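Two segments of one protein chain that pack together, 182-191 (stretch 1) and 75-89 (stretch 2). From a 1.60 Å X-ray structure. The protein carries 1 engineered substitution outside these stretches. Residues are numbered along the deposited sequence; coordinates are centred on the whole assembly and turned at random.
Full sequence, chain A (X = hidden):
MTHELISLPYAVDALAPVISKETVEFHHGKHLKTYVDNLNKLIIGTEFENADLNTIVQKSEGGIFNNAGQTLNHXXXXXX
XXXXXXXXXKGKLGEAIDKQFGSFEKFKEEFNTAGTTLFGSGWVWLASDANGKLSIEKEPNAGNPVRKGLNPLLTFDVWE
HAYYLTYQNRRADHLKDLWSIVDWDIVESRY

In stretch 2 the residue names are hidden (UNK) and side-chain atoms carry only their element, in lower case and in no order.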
# COMPACT_ATOMS: atom_id res chain seq x y z
N VAL A 182 -13.34 -18.70 2.21
CA VAL A 182 -12.91 -18.93 3.58
C VAL A 182 -13.30 -20.34 4.01
O VAL A 182 -14.45 -20.76 3.85
CB VAL A 182 -13.59 -17.91 4.54
CG1 VAL A 182 -13.34 -18.27 6.01
CG2 VAL A 182 -13.04 -16.52 4.25
N ASP A 183 -12.35 -21.09 4.55
CA ASP A 183 -12.65 -22.42 5.06
C ASP A 183 -12.87 -22.22 6.56
O ASP A 183 -11.92 -22.09 7.32
CB ASP A 183 -11.48 -23.37 4.83
CG ASP A 183 -11.78 -24.78 5.29
OD1 ASP A 183 -11.11 -25.72 4.82
OD2 ASP A 183 -12.71 -24.94 6.10
N TRP A 184 -14.13 -22.18 6.98
CA TRP A 184 -14.40 -21.95 8.39
C TRP A 184 -13.89 -23.06 9.31
O TRP A 184 -13.70 -22.81 10.50
CB TRP A 184 -15.88 -21.68 8.62
CG TRP A 184 -16.24 -20.29 8.12
CD1 TRP A 184 -16.84 -19.97 6.93
CD2 TRP A 184 -15.90 -19.04 8.75
NE1 TRP A 184 -16.89 -18.61 6.78
CE2 TRP A 184 -16.33 -18.01 7.88
CE3 TRP A 184 -15.28 -18.70 9.96
CZ2 TRP A 184 -16.15 -16.65 8.17
CZ3 TRP A 184 -15.10 -17.33 10.26
CH2 TRP A 184 -15.54 -16.33 9.36
N ASP A 185 -13.65 -24.24 8.77
CA ASP A 185 -13.13 -25.33 9.60
C ASP A 185 -11.73 -24.97 10.06
O ASP A 185 -11.33 -25.30 11.18
CB ASP A 185 -13.09 -26.63 8.81
CG ASP A 185 -14.48 -27.13 8.49
OD1 ASP A 185 -15.35 -27.07 9.39
OD2 ASP A 185 -14.71 -27.57 7.34
N ILE A 186 -10.97 -24.30 9.19
CA ILE A 186 -9.63 -23.89 9.55
C ILE A 186 -9.67 -22.71 10.51
O ILE A 186 -8.97 -22.69 11.51
CB ILE A 186 -8.81 -23.55 8.29
CG1 ILE A 186 -8.69 -24.81 7.43
CG2 ILE A 186 -7.44 -22.96 8.66
CD1 ILE A 186 -8.36 -24.58 5.99
N VAL A 187 -10.51 -21.71 10.23
CA VAL A 187 -10.58 -20.58 11.13
C VAL A 187 -11.03 -21.05 12.51
O VAL A 187 -10.45 -20.66 13.53
CB VAL A 187 -11.57 -19.51 10.61
CG1 VAL A 187 -11.64 -18.33 11.59
CG2 VAL A 187 -11.14 -19.04 9.24
N GLU A 188 -12.04 -21.90 12.55
CA GLU A 188 -12.55 -22.40 13.83
C GLU A 188 -11.45 -23.09 14.61
O GLU A 188 -11.38 -22.96 15.83
CB GLU A 188 -13.70 -23.37 13.60
CG GLU A 188 -14.93 -22.72 13.00
CD GLU A 188 -15.81 -23.73 12.29
OE1 GLU A 188 -15.55 -24.96 12.42
OE2 GLU A 188 -16.77 -23.30 11.60
N SER A 189 -10.58 -23.82 13.91
CA SER A 189 -9.48 -24.51 14.58
C SER A 189 -8.52 -23.55 15.28
O SER A 189 -7.87 -23.93 16.24
CB SER A 189 -8.70 -25.36 13.58
OG SER A 189 -7.72 -24.56 12.94
N ARG A 190 -8.43 -22.30 14.80
CA ARG A 190 -7.53 -21.32 15.41
C ARG A 190 -8.14 -20.70 16.66
O ARG A 190 -7.44 -20.09 17.46
CB ARG A 190 -7.24 -20.19 14.41
CG ARG A 190 -6.87 -20.69 13.03
CD ARG A 190 -6.55 -19.51 12.12
NE ARG A 190 -5.81 -19.98 10.96
CZ ARG A 190 -5.66 -19.29 9.84
NH1 ARG A 190 -6.20 -18.08 9.74
NH2 ARG A 190 -4.95 -19.81 8.84
N TYR A 191 -9.44 -20.88 16.82
CA TYR A 191 -10.19 -20.31 17.96
C TYR A 191 -10.25 -21.19 19.23
O TYR A 191 -10.20 -22.43 19.09
CB TYR A 191 -11.61 -20.00 17.47
CG TYR A 191 -12.49 -19.23 18.43
CD1 TYR A 191 -12.09 -18.00 18.96
CD2 TYR A 191 -13.75 -19.72 18.76
CE1 TYR A 191 -12.95 -17.26 19.80
CE2 TYR A 191 -14.61 -19.00 19.59
CZ TYR A 191 -14.21 -17.78 20.11
OH TYR A 191 -15.05 -17.11 20.97
OXT TYR A 191 -10.35 -20.63 20.36
N UNK A 75 1.23 -16.32 5.87
CA UNK A 75 1.12 -17.74 6.19
C UNK A 75 -0.28 -18.08 6.64
O UNK A 75 -0.84 -19.08 6.20
c UNK A 75 3.57 -18.20 6.64
o UNK A 75 3.76 -18.05 5.43
c UNK A 75 2.16 -18.16 7.22
n UNK A 75 4.58 -18.40 7.51
N UNK A 76 -0.86 -17.27 7.52
CA UNK A 76 -2.22 -17.49 7.98
C UNK A 76 -3.24 -17.20 6.87
O UNK A 76 -4.25 -17.88 6.71
c UNK A 76 -2.10 -18.28 11.02
c UNK A 76 -1.62 -16.95 10.40
c UNK A 76 -1.68 -15.84 11.42
c UNK A 76 -2.49 -16.58 9.18
N UNK A 77 -2.98 -16.16 6.10
CA UNK A 77 -3.89 -15.78 5.04
C UNK A 77 -4.04 -16.90 3.99
O UNK A 77 -5.14 -17.38 3.71
c UNK A 77 -3.98 -13.70 0.72
c UNK A 77 -5.78 -12.73 2.01
c UNK A 77 -4.05 -14.02 3.14
o UNK A 77 -5.62 -12.29 -0.33
c UNK A 77 -5.15 -12.94 0.79
c UNK A 77 -5.22 -13.27 3.18
c UNK A 77 -3.37 -14.47 4.42
c UNK A 77 -3.44 -14.24 1.90
N UNK A 78 -2.94 -17.37 3.44
CA UNK A 78 -3.10 -18.39 2.41
C UNK A 78 -3.64 -19.69 2.97
O UNK A 78 -4.37 -20.39 2.30
c UNK A 78 -2.14 -17.16 -0.29
c UNK A 78 -1.79 -18.67 1.69
c UNK A 78 -1.35 -17.55 0.80
c UNK A 78 -0.17 -16.86 1.07
c UNK A 78 0.22 -15.81 0.28
c UNK A 78 -0.56 -15.42 -0.79
c UNK A 78 -1.73 -16.07 -1.09
N UNK A 79 -3.31 -20.02 4.20
CA UNK A 79 -3.78 -21.31 4.70
C UNK A 79 -5.24 -21.35 5.13
O UNK A 79 -5.76 -22.44 5.42
o UNK A 79 -2.77 -20.91 6.89
c UNK A 79 -2.89 -21.85 5.83
c UNK A 79 -1.53 -22.20 5.27
N UNK A 80 -5.92 -20.22 5.13
CA UNK A 80 -7.30 -20.25 5.60
C UNK A 80 -8.32 -20.40 4.49
O UNK A 80 -9.51 -20.48 4.78
c UNK A 80 -7.62 -18.98 6.40
c UNK A 80 -7.75 -17.75 5.50
n UNK A 80 -7.58 -15.36 5.36
c UNK A 80 -7.53 -16.41 6.17
o UNK A 80 -7.31 -16.28 7.39
N UNK A 81 -7.84 -20.45 3.26
CA UNK A 81 -8.72 -20.55 2.09
C UNK A 81 -8.75 -21.93 1.46
O UNK A 81 -7.76 -22.65 1.50
c UNK A 81 -9.40 -17.56 2.06
c UNK A 81 -8.26 -19.54 1.00
c UNK A 81 -8.33 -15.38 2.12
c UNK A 81 -7.20 -17.27 1.16
c UNK A 81 -9.43 -16.20 2.41
c UNK A 81 -7.22 -15.92 1.50
c UNK A 81 -8.29 -18.11 1.43
N UNK A 82 -9.90 -22.28 0.88
CA UNK A 82 -10.08 -23.54 0.18
C UNK A 82 -11.22 -23.42 -0.79
O UNK A 82 -12.12 -22.62 -0.59
n UNK A 82 -5.82 -26.57 4.10
c UNK A 82 -10.45 -24.69 1.14
c UNK A 82 -8.22 -25.85 1.41
c UNK A 82 -9.35 -25.11 2.12
c UNK A 82 -6.57 -25.88 3.24
n UNK A 82 -7.34 -26.52 2.37
n UNK A 82 -6.55 -24.55 3.27
N UNK A 83 -11.16 -24.19 -1.88
CA UNK A 83 -12.25 -24.16 -2.85
C UNK A 83 -13.35 -25.07 -2.26
O UNK A 83 -13.08 -25.90 -1.38
c UNK A 83 -11.64 -24.77 -4.11
c UNK A 83 -10.07 -25.09 -2.31
c UNK A 83 -10.62 -25.74 -3.58
N UNK A 84 -14.58 -24.91 -2.76
CA UNK A 84 -15.70 -25.71 -2.29
C UNK A 84 -16.08 -25.47 -0.84
O UNK A 84 -16.69 -26.35 -0.20
N UNK A 85 -15.72 -24.31 -0.32
CA UNK A 85 -16.02 -24.01 1.07
C UNK A 85 -16.82 -22.74 1.23
O UNK A 85 -17.82 -22.56 0.55
n UNK A 85 -13.40 -27.95 2.71
c UNK A 85 -13.89 -27.10 3.83
c UNK A 85 -14.76 -25.98 3.30
c UNK A 85 -14.09 -25.29 2.14
c UNK A 85 -14.72 -23.93 1.88
N UNK A 86 -16.37 -21.87 2.12
CA UNK A 86 -17.08 -20.62 2.37
C UNK A 86 -18.23 -20.92 3.32
O UNK A 86 -18.03 -21.55 4.36
N UNK A 87 -19.43 -20.47 2.97
CA UNK A 87 -20.56 -20.73 3.83
C UNK A 87 -20.43 -20.03 5.17
O UNK A 87 -19.65 -19.09 5.32
N UNK A 88 -21.17 -20.49 6.17
CA UNK A 88 -21.13 -19.84 7.47
C UNK A 88 -20.38 -20.61 8.55
O UNK A 88 -20.30 -21.84 8.52
c UNK A 88 -22.57 -19.54 7.93
N UNK A 89 -19.79 -19.88 9.50
CA UNK A 89 -19.05 -20.53 10.59
C UNK A 89 -20.03 -21.28 11.48
O UNK A 89 -21.21 -20.95 11.54
c UNK A 89 -19.74 -18.41 9.61
c UNK A 89 -19.25 -18.19 11.02
c UNK A 89 -18.39 -19.38 11.33
O HOH W 1 -16.32 -23.11 5.41
O HOH W 2 -17.96 -17.02 4.50

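Position 75 carries two carbons, the second bearing one oxygen and one nitrogen, and its end leads away from stretch 1: Asn-75. Position 76 has four carbons forked at the second, one branch lying over a face of the Arg-190 guanidinium: Leu-76. Its CD2 is 3.9 Å from Arg-190 CZ, while its backbone O accepts from Arg-190 NH2 at 3.0 Å.

Position 77 is one carbon, then a six-carbon ring bearing an oxygen, pointing away: Tyr-77. Position 78 has the same ring without oxygen, also pointing away: Phe-78. At 79 a single carbon carries one carbon and one oxygen, the oxygen beside Arg-190 NH2: Thr-79. Its OG1 donates to Asn-75 O at 2.7 Å and sits 3.1 Å from Arg-190 NH2, at too poor an angle for a bond.

Position 80 shows three carbons, the third carrying a nitrogen and an oxygen that meets Arg-190 NH1: Gln-80. Its OE1 accepts from Arg-190 NH1 at 3.2 Å, and its backbone O from Asp-183 N at 2.9 Å. Position 81, one carbon and a six-carbon ring, meets Val-182 with the ring edge: Phe-81, with CE1 4.1 Å from Val-182 CG2.

Position 82 runs three carbons, a nitrogen, then a carbon with two more nitrogens, this planar end turning a face to Ile-186 CD1: Arg-82. Its NH1 donates to Thr-79 O at 3.1 Å and Phe-81 O at 2.9 Å, tying down the guanidinium. Position 83 closes three carbons onto its own nitrogen, out of reach: Pro-83. Position 84 has no side chain and a positive phi that favours Gly-84.

Position 85 is four carbons in a row ending in nitrogen, the end of the chain running alongside the Asp-183 carboxylate: Lys-85, whose NZ makes a long salt bridge of 3.8 Å to Asp-183 OD1. Positions 86 and 87 lack side chains and have positive phi: Gly-86 and Gly-87. Gly-86 N donates weakly to Val-182 O at 2.8 Å; one water links Gly-86 O to Trp-184 N, another Gly-87 O to Trp-184 NE1. Position 88 has one carbon, pointing away: Ala-88. Position 89, three carbons closing onto nitrogen, lies over the indole face: Pro-89, its CD 3.9 Å from the centroid of the five-membered ring of Trp-184.

The contact works by giving a short helix anchors along its length. Backbone bonds position the segment leading into it, where Asp-183 OD2 also caps the helix by accepting from Asp-185 N at 2.9 Å. Trp-184 packs against proline, and Arg-190 reaches back to bind a backbone carbonyl and an amide oxygen while leucine covers its face.

Stretch 2, residues 75-89: NLYFTQFRPGKGGAP
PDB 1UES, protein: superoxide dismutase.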